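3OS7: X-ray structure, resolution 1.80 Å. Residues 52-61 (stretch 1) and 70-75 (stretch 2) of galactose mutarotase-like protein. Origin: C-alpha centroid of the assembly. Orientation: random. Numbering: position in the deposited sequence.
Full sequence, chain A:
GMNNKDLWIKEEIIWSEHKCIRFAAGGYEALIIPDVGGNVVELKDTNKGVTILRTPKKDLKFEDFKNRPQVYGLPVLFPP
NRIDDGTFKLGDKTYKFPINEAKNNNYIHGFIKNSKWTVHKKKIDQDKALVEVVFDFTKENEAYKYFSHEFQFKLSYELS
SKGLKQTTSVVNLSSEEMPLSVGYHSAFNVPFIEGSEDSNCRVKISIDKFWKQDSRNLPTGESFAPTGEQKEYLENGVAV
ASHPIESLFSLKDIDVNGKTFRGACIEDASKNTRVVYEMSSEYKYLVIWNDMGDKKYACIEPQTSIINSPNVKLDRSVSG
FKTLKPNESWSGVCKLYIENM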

ATOM      1  N   ILE A  52      -0.661   9.598  10.897  1.00 13.96           N
ATOM      2  CA  ILE A  52      -1.461   8.629  10.121  1.00 13.51           C
ATOM      3  C   ILE A  52      -0.823   7.243   9.993  1.00 11.86           C
ATOM      4  O   ILE A  52      -1.489   6.226  10.155  1.00 14.20           O
ATOM      5  CB  ILE A  52      -1.727   9.165   8.718  1.00 13.78           C
ATOM      6  CG1 ILE A  52      -2.570  10.440   8.790  1.00 17.38           C
ATOM      7  CG2 ILE A  52      -2.374   8.072   7.822  1.00 11.02           C
ATOM      8  CD1 ILE A  52      -2.809  11.091   7.419  1.00 18.19           C
ATOM      9  N   LEU A  53       0.445   7.205   9.638  1.00 12.06           N
ATOM     10  CA  LEU A  53       1.114   5.957   9.265  1.00 12.36           C
ATOM     11  C   LEU A  53       1.915   5.388  10.430  1.00 13.97           C
ATOM     12  O   LEU A  53       2.581   6.125  11.167  1.00 16.04           O
ATOM     13  CB  LEU A  53       2.086   6.148   8.080  1.00 13.87           C
ATOM     14  CG  LEU A  53       1.444   6.579   6.761  1.00 11.86           C
ATOM     15  CD1 LEU A  53       2.469   7.053   5.722  1.00 10.33           C
ATOM     16  CD2 LEU A  53       0.508   5.461   6.222  1.00  9.90           C
ATOM     17  N   ARG A  54       1.899   4.067  10.531  1.00 14.26           N
ATOM     18  CA  ARG A  54       2.643   3.395  11.585  1.00 13.81           C
ATOM     19  C   ARG A  54       4.134   3.522  11.308  1.00 15.75           C
ATOM     20  O   ARG A  54       4.601   3.089  10.269  1.00 16.37           O
ATOM     21  CB  ARG A  54       2.244   1.934  11.674  1.00 15.11           C
ATOM     22  CG  ARG A  54       2.798   1.293  12.945  1.00 15.50           C
ATOM     23  CD  ARG A  54       2.803  -0.168  12.784  1.00 15.26           C
ATOM     24  NE  ARG A  54       3.060  -0.862  14.032  1.00 17.79           N
ATOM     25  CZ  ARG A  54       3.627  -2.056  14.121  1.00 19.94           C
ATOM     26  NH1 ARG A  54       3.984  -2.732  13.030  1.00 17.75           N
ATOM     27  NH2 ARG A  54       3.780  -2.603  15.321  1.00 21.42           N
ATOM     28  N   THR A  55       4.864   4.103  12.262  1.00 15.47           N
ATOM     29  CA  THR A  55       6.276   4.474  12.108  1.00 16.34           C
ATOM     30  C   THR A  55       7.139   3.625  13.058  1.00 18.76           C
ATOM     31  O   THR A  55       6.752   3.426  14.212  1.00 18.40           O
ATOM     32  CB  THR A  55       6.493   5.965  12.491  1.00 17.31           C
ATOM     33  OG1 THR A  55       5.523   6.806  11.833  1.00 16.53           O
ATOM     34  CG2 THR A  55       7.929   6.458  12.168  1.00 20.58           C
ATOM     35  N   PRO A  56       8.320   3.166  12.598  1.00 19.49           N
ATOM     36  CA  PRO A  56       9.263   2.499  13.512  1.00 21.32           C
ATOM     37  C   PRO A  56       9.569   3.307  14.770  1.00 22.16           C
ATOM     38  O   PRO A  56       9.785   4.516  14.699  1.00 20.69           O
ATOM     39  CB  PRO A  56      10.541   2.381  12.666  1.00 20.85           C
ATOM     40  CG  PRO A  56      10.052   2.243  11.290  1.00 22.46           C
ATOM     41  CD  PRO A  56       8.831   3.169  11.214  1.00 20.41           C
ATOM     42  N   LYS A  57       9.587   2.634  15.909  1.00 23.95           N
ATOM     43  CA  LYS A  57      10.014   3.259  17.172  1.00 29.57           C
ATOM     44  C   LYS A  57      11.524   3.452  17.182  1.00 31.01           C
ATOM     45  O   LYS A  57      12.231   2.777  16.437  1.00 27.56           O
ATOM     46  CB  LYS A  57       9.620   2.374  18.348  1.00 29.79           C
ATOM     47  CG  LYS A  57       8.130   2.328  18.579  1.00 43.07           C
ATOM     48  CD  LYS A  57       7.742   1.184  19.502  1.00 48.75           C
ATOM     49  CE  LYS A  57       6.222   1.125  19.667  1.00 54.03           C
ATOM     50  NZ  LYS A  57       5.701   2.331  20.398  1.00 54.07           N
ATOM     51  N   LYS A  58      12.006   4.349  18.049  1.00 34.83           N
ATOM     52  CA  LYS A  58      13.436   4.707  18.118  1.00 37.51           C
ATOM     53  C   LYS A  58      14.340   3.486  18.368  1.00 36.67           C
ATOM     54  O   LYS A  58      15.445   3.422  17.858  1.00 38.45           O
ATOM     55  CB  LYS A  58      13.686   5.781  19.192  1.00 39.03           C
ATOM     56  CG  LYS A  58      13.337   5.354  20.628  1.00 41.66           C
ATOM     57  N   ASP A  59      13.830   2.504  19.098  1.00 36.78           N
ATOM     58  CA  ASP A  59      14.593   1.306  19.423  1.00 38.95           C
ATOM     59  C   ASP A  59      14.655   0.253  18.295  1.00 35.76           C
ATOM     60  O   ASP A  59      15.439  -0.687  18.385  1.00 34.46           O
ATOM     61  CB  ASP A  59      14.052   0.670  20.717  1.00 41.40           C
ATOM     62  CG  ASP A  59      12.705  -0.026  20.526  1.00 49.88           C
ATOM     63  OD1 ASP A  59      11.739   0.606  20.043  1.00 58.23           O
ATOM     64  OD2 ASP A  59      12.606  -1.216  20.878  1.00 58.57           O
ATOM     65  N   LEU A  60      13.860   0.388  17.231  1.00 30.99           N
ATOM     66  CA  LEU A  60      13.896  -0.623  16.168  1.00 28.23           C
ATOM     67  C   LEU A  60      15.183  -0.486  15.393  1.00 27.99           C
ATOM     68  O   LEU A  60      15.515   0.605  14.924  1.00 28.31           O
ATOM     69  CB  LEU A  60      12.712  -0.471  15.194  1.00 29.34           C
ATOM     70  CG  LEU A  60      12.546  -1.605  14.184  1.00 22.61           C
ATOM     71  CD1 LEU A  60      12.066  -2.847  14.911  1.00 28.17           C
ATOM     72  CD2 LEU A  60      11.565  -1.247  13.056  1.00 19.37           C
ATOM     73  N   LYS A  61      15.914  -1.587  15.248  1.00 28.36           N
ATOM     74  CA  LYS A  61      17.143  -1.585  14.473  1.00 28.93           C
ATOM     75  C   LYS A  61      16.858  -1.540  12.987  1.00 26.22           C
ATOM     76  O   LYS A  61      15.881  -2.111  12.526  1.00 24.40           O
ATOM     77  CB  LYS A  61      17.987  -2.836  14.788  1.00 31.41           C
ATOM     78  CG  LYS A  61      18.471  -2.907  16.221  1.00 33.03           C
ATOM     79  CD  LYS A  61      19.593  -3.921  16.408  1.00 43.56           C
ATOM     80  CE  LYS A  61      19.174  -5.335  16.088  1.00 41.84           C
ATOM     81  NZ  LYS A  61      20.168  -6.346  16.605  1.00 36.19           N
ATOM     82  N   GLN A  70       7.034  -4.345   5.720  1.00 15.06           N
ATOM     83  CA  GLN A  70       5.641  -4.321   5.332  1.00 15.89           C
ATOM     84  C   GLN A  70       4.630  -3.993   6.444  1.00 16.16           C
ATOM     85  O   GLN A  70       3.462  -3.776   6.141  1.00 17.07           O
ATOM     86  CB  GLN A  70       5.232  -5.636   4.672  1.00 16.86           C
ATOM     87  CG  GLN A  70       5.316  -6.863   5.551  1.00 17.23           C
ATOM     88  CD  GLN A  70       6.626  -7.543   5.414  1.00 22.70           C
ATOM     89  OE1 GLN A  70       7.606  -6.913   5.049  1.00 19.57           O
ATOM     90  NE2 GLN A  70       6.677  -8.843   5.732  1.00 20.57           N
ATOM     91  N   VAL A  71       5.061  -3.998   7.705  1.00 13.39           N
ATOM     92  CA  VAL A  71       4.204  -3.613   8.832  1.00 12.84           C
ATOM     93  C   VAL A  71       4.367  -2.153   9.279  1.00 12.56           C
ATOM     94  O   VAL A  71       3.852  -1.771  10.315  1.00 13.47           O
ATOM     95  CB  VAL A  71       4.375  -4.575  10.003  1.00 15.51           C
ATOM     96  CG1 VAL A  71       3.958  -5.938   9.553  1.00 16.93           C
ATOM     97  CG2 VAL A  71       5.814  -4.557  10.582  1.00 14.16           C
ATOM     98  N   TYR A  72       5.058  -1.340   8.458  1.00 12.80           N
ATOM     99  CA  TYR A  72       5.173   0.086   8.655  1.00 10.80           C
ATOM    100  C   TYR A  72       4.921   0.884   7.363  1.00 10.66           C
ATOM    101  O   TYR A  72       5.247   0.461   6.249  1.00 13.29           O
ATOM    102  CB  TYR A  72       6.580   0.454   9.127  1.00 14.92           C
ATOM    103  CG  TYR A  72       6.908  -0.142  10.479  1.00 13.63           C
ATOM    104  CD1 TYR A  72       6.420   0.446  11.647  1.00 16.52           C
ATOM    105  CD2 TYR A  72       7.695  -1.282  10.582  1.00 17.32           C
ATOM    106  CE1 TYR A  72       6.711  -0.111  12.917  1.00 17.62           C
ATOM    107  CE2 TYR A  72       8.004  -1.827  11.821  1.00 16.86           C
ATOM    108  CZ  TYR A  72       7.506  -1.250  12.977  1.00 25.86           C
ATOM    109  OH  TYR A  72       7.817  -1.807  14.204  1.00 28.35           O
ATOM    110  N   GLY A  73       4.374   2.066   7.549  1.00 12.18           N
ATOM    111  CA  GLY A  73       4.301   3.071   6.470  1.00 12.35           C
ATOM    112  C   GLY A  73       3.560   2.605   5.216  1.00 13.40           C
ATOM    113  O   GLY A  73       2.470   2.001   5.295  1.00 13.13           O
ATOM    114  N   LEU A  74       4.161   2.882   4.052  1.00 14.03           N
ATOM    115  CA  LEU A  74       3.564   2.573   2.747  1.00 14.10           C
ATOM    116  C   LEU A  74       4.499   1.628   1.959  1.00 13.33           C
ATOM    117  O   LEU A  74       5.302   2.079   1.128  1.00 15.93           O
ATOM    118  CB  LEU A  74       3.318   3.867   1.962  1.00 14.51           C
ATOM    119  CG  LEU A  74       2.330   4.879   2.555  1.00 16.39           C
ATOM    120  CD1 LEU A  74       2.243   6.127   1.708  1.00 13.95           C
ATOM    121  CD2 LEU A  74       0.948   4.223   2.667  1.00 14.90           C
ATOM    122  N   PRO A  75       4.425   0.328   2.239  1.00 12.80           N
ATOM    123  CA  PRO A  75       5.241  -0.676   1.542  1.00 13.39           C
ATOM    124  C   PRO A  75       4.659  -1.041   0.188  1.00 14.80           C
ATOM    125  O   PRO A  75       3.587  -1.632   0.107  1.00 13.49           O
ATOM    126  CB  PRO A  75       5.187  -1.891   2.475  1.00 13.27           C
ATOM    127  CG  PRO A  75       4.415  -1.411   3.704  1.00 16.52           C
ATOM    128  CD  PRO A  75       3.561  -0.307   3.245  1.00 12.45           C
TER
HETATM  129  O   HOH W   1       8.886  -0.162  16.002  1.00 26.79           O

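Neither stretch forms a regular helix or strand, so the contact is a meeting of two loops. The backbones come closest at two places, where the CA atoms of L53 and G73, and likewise those of R54 and Y72, lie 5.1 Å apart. One direct backbone hydrogen bond fastens them here: G73 N donates to R54 O over 2.9 Å, with an N-H...O angle of 140°, short but noticeably bent. G73 has phi/psi of 58/-134°, and its positive phi by itself favours glycine. Farther along stretch 1, K57 to L60 make a type I beta turn, closed by a hydrogen bond from L60 N to K57 O at 3.0 Å.

Among the side chains, R54 and Y72 have the largest areas covered by the opposing stretch, 96 and 117 Å². The CA-to-CB bond of R54 points toward stretch 2, and chi1 to chi3 are all t, so the side chain is extended and its guanidinium reaches back along the other loop. There NH1 donates to V71 O at 2.9 Å with an angle of 168°, nearly linear. The acceptor sits at the guanidinium edge, near its plane, which leaves a face free to lie on the Y72 ring. The stacking is supported by an interplanar angle of 10° and a separation of 4.5 Å between centres; the closest side-chain atoms of this pair are R54 NH1 and Y72 CE1, at 3.8 Å.

The opposite face of the tyrosine is covered by P56. Its CG lies 4.1 Å from the centroid of the Y72 ring and 14° off the ring normal, as expected for a CH-pi contact over the face. The Y72 ring is thus sandwiched between a cationic group and a proline ring, both supplied by stretch 1. L60 adds an apolar contact from its CD2 to Y72 CE2 at 3.8 Å, but its approach is oblique.

The hydroxyl of Y72 extends the link through water 1, which lies 2.7 Å from Y72 OH and accepts a hydrogen bond from K57 N at 2.9 Å. The tyrosine is therefore connected by solvent to the backbone at the start of the turn.

Beyond the glycine, the contact becomes purely apolar in its side chains: L53 CD2 meets L74 CD2 at 3.8 Å. Both leucines are buried and share the chi1 m, chi2 t rotamer. The CA-to-CB bond of L53 points toward stretch 2, whereas that of L74 points sideways and the end of its side chain comes nearer.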